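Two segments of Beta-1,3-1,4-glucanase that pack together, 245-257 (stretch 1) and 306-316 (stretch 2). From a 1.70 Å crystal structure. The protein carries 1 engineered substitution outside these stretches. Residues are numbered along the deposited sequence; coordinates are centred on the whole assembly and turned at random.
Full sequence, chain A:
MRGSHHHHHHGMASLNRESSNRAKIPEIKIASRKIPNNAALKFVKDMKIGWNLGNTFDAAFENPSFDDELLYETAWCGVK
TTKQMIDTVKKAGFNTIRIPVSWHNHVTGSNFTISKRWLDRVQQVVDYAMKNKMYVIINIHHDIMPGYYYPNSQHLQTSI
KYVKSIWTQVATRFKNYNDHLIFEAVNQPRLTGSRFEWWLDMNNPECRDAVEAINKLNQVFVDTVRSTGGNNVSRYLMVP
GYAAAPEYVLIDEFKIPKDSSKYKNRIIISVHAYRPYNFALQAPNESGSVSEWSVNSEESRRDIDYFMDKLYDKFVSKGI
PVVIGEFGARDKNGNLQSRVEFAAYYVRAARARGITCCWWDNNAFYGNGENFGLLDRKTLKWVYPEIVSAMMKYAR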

# COMPACT_ATOMS: atom_id res chain seq x y z
N ALA A 245 -2.05 -7.70 -6.69
CA ALA A 245 -2.17 -7.35 -8.10
C ALA A 245 -3.62 -7.01 -8.44
O ALA A 245 -4.55 -7.64 -7.93
CB ALA A 245 -1.72 -8.51 -8.98
N PRO A 246 -3.84 -6.04 -9.33
CA PRO A 246 -5.21 -5.82 -9.83
C PRO A 246 -5.83 -7.09 -10.40
O PRO A 246 -7.02 -7.37 -10.18
CB PRO A 246 -5.03 -4.75 -10.92
CG PRO A 246 -3.66 -4.18 -10.70
CD PRO A 246 -2.84 -5.20 -10.00
N GLU A 247 -5.02 -7.89 -11.12
CA GLU A 247 -5.55 -9.06 -11.79
C GLU A 247 -6.21 -10.02 -10.82
O GLU A 247 -7.17 -10.71 -11.19
CB GLU A 247 -4.43 -9.79 -12.54
CG GLU A 247 -3.99 -9.08 -13.80
CD GLU A 247 -3.08 -7.89 -13.57
OE1 GLU A 247 -2.61 -7.65 -12.44
OE2 GLU A 247 -2.83 -7.17 -14.55
N TYR A 248 -5.73 -10.09 -9.58
CA TYR A 248 -6.16 -11.15 -8.69
C TYR A 248 -7.21 -10.67 -7.69
O TYR A 248 -7.66 -11.45 -6.85
CB TYR A 248 -4.94 -11.82 -8.02
CG TYR A 248 -4.03 -12.35 -9.11
CD1 TYR A 248 -4.56 -13.03 -10.21
CD2 TYR A 248 -2.66 -12.12 -9.07
CE1 TYR A 248 -3.73 -13.48 -11.25
CE2 TYR A 248 -1.83 -12.57 -10.11
CZ TYR A 248 -2.38 -13.23 -11.18
OH TYR A 248 -1.56 -13.65 -12.21
N VAL A 249 -7.67 -9.42 -7.83
CA VAL A 249 -9.00 -9.07 -7.34
C VAL A 249 -10.01 -9.04 -8.47
O VAL A 249 -11.22 -9.03 -8.19
CB VAL A 249 -9.02 -7.73 -6.58
CG1 VAL A 249 -8.27 -7.87 -5.25
CG2 VAL A 249 -8.45 -6.61 -7.43
N LEU A 250 -9.56 -9.06 -9.73
CA LEU A 250 -10.46 -9.05 -10.87
C LEU A 250 -10.96 -10.45 -11.21
O LEU A 250 -12.06 -10.57 -11.79
CB LEU A 250 -9.77 -8.40 -12.07
CG LEU A 250 -9.53 -6.89 -11.91
CD1 LEU A 250 -8.60 -6.38 -13.03
CD2 LEU A 250 -10.83 -6.10 -11.89
N ILE A 251 -10.20 -11.49 -10.86
CA ILE A 251 -10.66 -12.85 -11.09
C ILE A 251 -11.95 -13.11 -10.31
O ILE A 251 -12.18 -12.56 -9.22
CB ILE A 251 -9.59 -13.89 -10.70
CG1 ILE A 251 -9.14 -13.71 -9.26
CG2 ILE A 251 -8.41 -13.84 -11.69
CD1 ILE A 251 -8.16 -14.80 -8.75
N ASP A 252 -12.78 -14.01 -10.86
CA ASP A 252 -14.05 -14.37 -10.23
C ASP A 252 -13.83 -15.00 -8.86
O ASP A 252 -14.69 -14.91 -7.98
CB ASP A 252 -14.82 -15.34 -11.12
CG ASP A 252 -15.30 -14.72 -12.40
OD1 ASP A 252 -15.33 -13.47 -12.51
OD2 ASP A 252 -15.67 -15.50 -13.31
N GLU A 253 -12.68 -15.65 -8.67
CA GLU A 253 -12.43 -16.39 -7.45
C GLU A 253 -12.13 -15.50 -6.25
O GLU A 253 -12.17 -16.01 -5.12
CB GLU A 253 -11.27 -17.37 -7.66
CG GLU A 253 -11.64 -18.55 -8.56
CD GLU A 253 -11.43 -18.29 -10.04
OE1 GLU A 253 -11.16 -17.14 -10.44
OE2 GLU A 253 -11.54 -19.26 -10.81
N PHE A 254 -11.85 -14.22 -6.45
CA PHE A 254 -11.62 -13.32 -5.34
C PHE A 254 -12.94 -13.03 -4.64
O PHE A 254 -13.96 -12.81 -5.30
CB PHE A 254 -10.98 -12.01 -5.82
CG PHE A 254 -10.84 -10.99 -4.73
CD1 PHE A 254 -9.84 -11.12 -3.80
CD2 PHE A 254 -11.73 -9.94 -4.63
CE1 PHE A 254 -9.71 -10.19 -2.77
CE2 PHE A 254 -11.61 -9.03 -3.58
CZ PHE A 254 -10.62 -9.16 -2.66
N LYS A 255 -12.93 -13.05 -3.31
CA LYS A 255 -14.14 -12.81 -2.53
C LYS A 255 -13.93 -11.64 -1.59
O LYS A 255 -12.98 -11.64 -0.78
CB LYS A 255 -14.54 -14.05 -1.73
CG LYS A 255 -14.89 -15.25 -2.56
CD LYS A 255 -15.22 -16.42 -1.66
CE LYS A 255 -15.60 -17.65 -2.46
NZ LYS A 255 -15.76 -18.85 -1.59
N ILE A 256 -14.81 -10.65 -1.67
CA ILE A 256 -14.82 -9.62 -0.63
C ILE A 256 -15.33 -10.25 0.66
O ILE A 256 -16.40 -10.89 0.65
CB ILE A 256 -15.71 -8.44 -1.04
CG1 ILE A 256 -15.21 -7.78 -2.31
CG2 ILE A 256 -15.76 -7.40 0.11
CD1 ILE A 256 -16.16 -6.74 -2.86
N PRO A 257 -14.62 -10.11 1.79
CA PRO A 257 -15.09 -10.71 3.04
C PRO A 257 -16.46 -10.20 3.44
O PRO A 257 -16.80 -9.03 3.24
CB PRO A 257 -14.05 -10.28 4.07
CG PRO A 257 -12.91 -9.81 3.33
CD PRO A 257 -13.33 -9.42 1.95
N TYR A 306 -5.54 0.35 -18.57
CA TYR A 306 -6.19 -0.95 -18.62
C TYR A 306 -6.59 -1.44 -17.24
O TYR A 306 -7.73 -1.84 -17.02
CB TYR A 306 -5.32 -1.99 -19.30
CG TYR A 306 -6.11 -3.27 -19.53
CD1 TYR A 306 -7.20 -3.27 -20.40
CD2 TYR A 306 -5.81 -4.46 -18.88
CE1 TYR A 306 -7.96 -4.39 -20.61
CE2 TYR A 306 -6.57 -5.61 -19.11
CZ TYR A 306 -7.64 -5.55 -19.97
OH TYR A 306 -8.44 -6.67 -20.22
N PHE A 307 -5.64 -1.48 -16.30
CA PHE A 307 -6.02 -2.05 -15.01
C PHE A 307 -6.99 -1.13 -14.28
O PHE A 307 -7.89 -1.60 -13.58
CB PHE A 307 -4.76 -2.38 -14.16
CG PHE A 307 -4.24 -1.24 -13.33
CD1 PHE A 307 -4.71 -1.02 -12.03
CD2 PHE A 307 -3.25 -0.43 -13.81
CE1 PHE A 307 -4.22 0.01 -11.28
CE2 PHE A 307 -2.76 0.62 -13.06
CZ PHE A 307 -3.24 0.83 -11.77
N MET A 308 -6.87 0.18 -14.47
CA MET A 308 -7.79 1.09 -13.80
C MET A 308 -9.19 0.97 -14.38
O MET A 308 -10.19 1.00 -13.64
CB MET A 308 -7.27 2.52 -13.92
CG MET A 308 -5.98 2.75 -13.16
SD MET A 308 -5.63 4.50 -13.12
CE MET A 308 -4.12 4.50 -12.18
N ASP A 309 -9.29 0.79 -15.70
CA ASP A 309 -10.59 0.54 -16.31
C ASP A 309 -11.25 -0.71 -15.75
O ASP A 309 -12.46 -0.72 -15.48
CB ASP A 309 -10.45 0.38 -17.82
CG ASP A 309 -10.28 1.70 -18.55
OD1 ASP A 309 -10.65 2.77 -18.00
OD2 ASP A 309 -9.79 1.65 -19.71
N LYS A 310 -10.48 -1.79 -15.57
CA LYS A 310 -11.08 -3.02 -15.09
C LYS A 310 -11.53 -2.89 -13.64
O LYS A 310 -12.58 -3.43 -13.26
CB LYS A 310 -10.11 -4.19 -15.24
CG LYS A 310 -9.67 -4.50 -16.68
CD LYS A 310 -10.79 -4.97 -17.53
CE LYS A 310 -11.38 -3.88 -18.43
NZ LYS A 310 -12.42 -4.44 -19.39
N LEU A 311 -10.75 -2.17 -12.82
CA LEU A 311 -11.12 -1.92 -11.43
C LEU A 311 -12.34 -1.01 -11.33
O LEU A 311 -13.20 -1.22 -10.46
CB LEU A 311 -9.94 -1.32 -10.67
CG LEU A 311 -8.75 -2.24 -10.41
CD1 LEU A 311 -7.63 -1.46 -9.75
CD2 LEU A 311 -9.11 -3.44 -9.54
N TYR A 312 -12.42 0.00 -12.19
CA TYR A 312 -13.62 0.82 -12.23
C TYR A 312 -14.84 -0.02 -12.61
O TYR A 312 -15.91 0.09 -11.98
CB TYR A 312 -13.43 1.98 -13.20
CG TYR A 312 -14.67 2.79 -13.40
CD1 TYR A 312 -15.01 3.80 -12.51
CD2 TYR A 312 -15.55 2.53 -14.44
CE1 TYR A 312 -16.16 4.54 -12.67
CE2 TYR A 312 -16.72 3.25 -14.61
CZ TYR A 312 -17.02 4.26 -13.72
OH TYR A 312 -18.19 4.99 -13.90
N ASP A 313 -14.70 -0.92 -13.59
CA ASP A 313 -15.83 -1.73 -14.04
C ASP A 313 -16.32 -2.64 -12.93
O ASP A 313 -17.54 -2.77 -12.70
CB ASP A 313 -15.45 -2.58 -15.25
CG ASP A 313 -15.21 -1.78 -16.51
OD1 ASP A 313 -15.53 -0.57 -16.54
OD2 ASP A 313 -14.70 -2.38 -17.48
N LYS A 314 -15.40 -3.33 -12.24
CA LYS A 314 -15.82 -4.36 -11.29
C LYS A 314 -16.25 -3.77 -9.96
O LYS A 314 -17.19 -4.28 -9.32
CB LYS A 314 -14.68 -5.36 -11.06
CG LYS A 314 -15.12 -6.52 -10.19
CD LYS A 314 -14.11 -7.68 -10.15
CE LYS A 314 -14.64 -8.80 -9.28
NZ LYS A 314 -13.72 -9.97 -9.20
N PHE A 315 -15.57 -2.71 -9.51
CA PHE A 315 -15.75 -2.21 -8.15
C PHE A 315 -16.29 -0.79 -8.11
O PHE A 315 -17.40 -0.60 -7.62
CB PHE A 315 -14.43 -2.30 -7.39
CG PHE A 315 -13.89 -3.69 -7.26
CD1 PHE A 315 -14.60 -4.66 -6.58
CD2 PHE A 315 -12.66 -4.03 -7.80
CE1 PHE A 315 -14.10 -5.96 -6.43
CE2 PHE A 315 -12.18 -5.33 -7.66
CZ PHE A 315 -12.90 -6.28 -6.99
N VAL A 316 -15.54 0.22 -8.55
CA VAL A 316 -15.94 1.60 -8.28
C VAL A 316 -17.32 1.89 -8.86
O VAL A 316 -18.16 2.53 -8.22
CB VAL A 316 -14.91 2.59 -8.84
CG1 VAL A 316 -15.38 4.01 -8.60
CG2 VAL A 316 -13.54 2.35 -8.20
O HOH W 1 -15.28 -11.09 -11.46
O HOH W 2 -15.07 -11.54 -7.36

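The two stretches meet through a small apolar seam between a short helical segment and a longer helix, closed at one end by a lysine whose ammonium group reaches the carbonyls where the short helix ends. The contact buries 471 Å², summed over both sides. Pro-246, Val-249, Phe-307, Leu-311 and Phe-315 are buried, as suits side chains with no polar group to satisfy, whereas Lys-310 and Lys-314 remain partly exposed, their charged ends reaching polar partners.

Phe-307 meets Pro-246, with CG of Pro-246 3.6 Å from CD1 of Phe-307. One turn further on, the CA-to-CB bond of Leu-311 points sideways, but its end comes nearer to stretch 1, where Leu-311 CD2 lies 3.9 Å from both Val-249 CG2 and Leu-250 CD2. Leu-250 has the largest covered area of any residue here, 94 Å². Its CA-to-CB bond points sideways, but the m,t rotamer carries its end to the helix, placing Leu-250 CD1 3.5 Å from Lys-310 CB. The side chain of Lys-310 then leads away, and its NZ forms a long salt bridge with OD2 of Asp-313 at 3.6 Å.

Phe-315 fills the next position, its CE2 4.0 Å from CG2 of Val-249 and its CE1 4.2 Å from CD1 of Ile-256. Val-249 O lies at the edge of the Phe-315 ring, 3.4 Å from Phe-315 CZ.

The polar closure rests on Lys-314, fully extended with all four chi angles t. Lys-314 NZ donates a hydrogen bond to Val-249 O (2.9 Å) and a weak one to Leu-250 O (3.1 Å). Two waters broaden the link: water 1 accepts from Lys-314 NZ (3.0 Å) and donates to Asp-252 OD1 (2.6 Å), while water 2 joins Lys-314 NZ (2.8 Å) to Phe-254 O (2.7 Å). A long, positively charged side chain suits this site, where its methylenes pass Leu-250 and its ammonium meets several oxygens.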